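Local coordinates for mucin-like protocadherin (PDB 6OAE), which probably joins neighbouring microvilli of the epithelial brush border through calcium-dependent heterophilic adhesion to CDHR2, the construct here being its first two cadherin repeats, at residues A[111-114]-A[115-119]. Residues are numbered along the deposited sequence; the frame is centred on the assembly and turned at random.
Sequences EDTK and VNSTV
Ser117 grips the carbonyl oxygen of Lys114 twice, closing a type II beta turn that runs from Lys114 to Ser117. The backbone N of Ser117 lies 3.2 Å from Lys114 O in the bond characteristic of a beta turn, and this bond is bent, with an N-H...O angle of 143°. A shorter bond of 2.5 Å is given by the hydroxyl, Ser117 OG to Lys114 O. Both donors reach the oxygen from the same face of the carbonyl group, well out of its plane. Serine suits this place because chi1 of -65° puts OG beside the backbone N, where both can reach the same oxygen. Val115 and Asn116 fill the corners; Asn116 adopts the positive phi (79°) of the third position in a type II turn, a conformation asparagine tolerates better than most residues. Asn116 and Ser117 also make backbone hydrogen bonds with Leu163 of strand 158-163.

Next to the polar pair runs a short apolar seam. The methyl of Thr113, CG2, rests 3.9 Å from Ser117 CB and 4.0 Å from Val119 CG2, and the Thr113 and Val119 side chains also touch Leu163. Thr113 OG1 hydrogen-bonds to Glu110 O, while CG2 makes the apolar contact. Lys114 turns its bent chain and ammonium end away from the turn, as befits an exposed position.

The loop containing this turn links strand 104-110 to strand 118-120 within the second cadherin repeat, carrying the chain from one sheet of the sandwich to the other. Two donors converging on one acceptor imply a turn reinforced by its own serine.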
ATOM      1  N   GLU A 111      37.562  -0.814  10.661  1.00 27.09           N
ATOM      2  CA  GLU A 111      38.016   0.548  11.031  1.00 27.15           C
ATOM      3  C   GLU A 111      38.553   1.305   9.801  1.00 27.50           C
ATOM      4  O   GLU A 111      38.397   2.533   9.763  1.00 28.38           O
ATOM      5  CB  GLU A 111      39.089   0.444  12.110  1.00 28.23           C
ATOM      6  CG  GLU A 111      39.555   1.779  12.623  1.00 28.93           C
ATOM      7  CD  GLU A 111      40.720   1.632  13.575  1.00 29.78           C
ATOM      8  OE1 GLU A 111      40.569   1.988  14.721  1.00 25.35           O
ATOM      9  OE2 GLU A 111      41.774   1.134  13.130  1.00 32.86           O
ATOM     10  N   ASP A 112      39.163   0.625   8.829  1.00 28.50           N
ATOM     11  CA  ASP A 112      39.845   1.298   7.683  1.00 30.08           C
ATOM     12  C   ASP A 112      38.923   1.393   6.450  1.00 29.54           C
ATOM     13  O   ASP A 112      39.445   1.670   5.342  1.00 29.12           O
ATOM     14  CB  ASP A 112      41.179   0.598   7.369  1.00 32.16           C
ATOM     15  CG  ASP A 112      41.034  -0.841   6.913  1.00 33.75           C
ATOM     16  OD1 ASP A 112      39.960  -1.419   7.120  1.00 36.23           O
ATOM     17  OD2 ASP A 112      42.002  -1.369   6.355  1.00 37.71           O
ATOM     18  N   THR A 113      37.613   1.177   6.605  1.00 27.44           N
ATOM     19  CA  THR A 113      36.613   1.375   5.526  1.00 28.46           C
ATOM     20  C   THR A 113      36.799   2.791   4.962  1.00 28.75           C
ATOM     21  O   THR A 113      36.938   3.717   5.770  1.00 28.26           O
ATOM     22  CB  THR A 113      35.191   1.146   6.050  1.00 27.80           C
ATOM     23  OG1 THR A 113      35.117  -0.203   6.509  1.00 26.10           O
ATOM     24  CG2 THR A 113      34.133   1.421   5.005  1.00 29.11           C
ATOM     25  N   LYS A 114      36.820   2.943   3.633  1.00 30.79           N
ATOM     26  CA  LYS A 114      37.057   4.250   2.969  1.00 32.90           C
ATOM     27  C   LYS A 114      35.864   5.170   3.240  1.00 29.82           C
ATOM     28  O   LYS A 114      34.714   4.700   3.137  1.00 25.25           O
ATOM     29  CB  LYS A 114      37.298   4.074   1.464  1.00 38.60           C
ATOM     30  CG  LYS A 114      38.389   3.063   1.089  1.00 44.10           C
ATOM     31  CD  LYS A 114      39.642   3.072   1.981  1.00 47.89           C
ATOM     32  CE  LYS A 114      40.407   4.385   1.965  1.00 50.36           C
ATOM     33  NZ  LYS A 114      40.993   4.656   0.629  1.00 53.87           N
ATOM     34  N   VAL A 115      36.128   6.433   3.579  1.00 28.62           N
ATOM     35  CA  VAL A 115      35.073   7.468   3.781  1.00 29.55           C
ATOM     36  C   VAL A 115      34.262   7.580   2.475  1.00 28.73           C
ATOM     37  O   VAL A 115      34.869   7.434   1.390  1.00 26.20           O
ATOM     38  CB  VAL A 115      35.671   8.817   4.229  1.00 31.50           C
ATOM     39  CG1 VAL A 115      34.636   9.934   4.230  1.00 32.53           C
ATOM     40  CG2 VAL A 115      36.325   8.701   5.596  1.00 33.35           C
ATOM     41  N   ASN A 116      32.944   7.793   2.589  1.00 29.34           N
ATOM     42  CA  ASN A 116      31.947   7.864   1.480  1.00 32.25           C
ATOM     43  C   ASN A 116      31.533   6.484   0.967  1.00 31.33           C
ATOM     44  O   ASN A 116      30.718   6.454   0.036  1.00 33.93           O
ATOM     45  CB  ASN A 116      32.406   8.721   0.299  1.00 35.85           C
ATOM     46  CG  ASN A 116      31.996  10.148   0.485  1.00 39.30           C
ATOM     47  OD1 ASN A 116      30.816  10.423   0.691  1.00 41.82           O
ATOM     48  ND2 ASN A 116      32.964  11.044   0.431  1.00 43.95           N
ATOM     49  N   SER A 117      32.029   5.399   1.555  1.00 28.88           N
ATOM     50  CA  SER A 117      31.653   4.016   1.190  1.00 27.84           C
ATOM     51  C   SER A 117      30.207   3.786   1.624  1.00 25.16           C
ATOM     52  O   SER A 117      29.850   4.243   2.737  1.00 22.10           O
ATOM     53  CB  SER A 117      32.534   2.978   1.860  1.00 27.57           C
ATOM     54  OG  SER A 117      33.881   3.054   1.416  1.00 33.64           O
ATOM     55  N   THR A 118      29.434   3.065   0.820  1.00 24.29           N
ATOM     56  CA  THR A 118      28.167   2.460   1.292  1.00 24.03           C
ATOM     57  C   THR A 118      28.560   1.313   2.216  1.00 22.74           C
ATOM     58  O   THR A 118      29.356   0.466   1.772  1.00 21.65           O
ATOM     59  CB  THR A 118      27.274   1.985   0.135  1.00 25.06           C
ATOM     60  OG1 THR A 118      26.859   3.138  -0.576  1.00 26.34           O
ATOM     61  CG2 THR A 118      26.057   1.237   0.620  1.00 25.87           C
ATOM     62  N   VAL A 119      28.051   1.278   3.450  1.00 20.59           N
ATOM     63  CA  VAL A 119      28.358   0.194   4.429  1.00 21.40           C
ATOM     64  C   VAL A 119      27.145  -0.734   4.576  1.00 20.61           C
ATOM     65  O   VAL A 119      27.344  -1.924   4.898  1.00 20.49           O
ATOM     66  CB  VAL A 119      28.822   0.808   5.766  1.00 23.36           C
ATOM     67  CG1 VAL A 119      28.849  -0.187   6.903  1.00 25.88           C
ATOM     68  CG2 VAL A 119      30.196   1.460   5.609  1.00 24.17           C
TER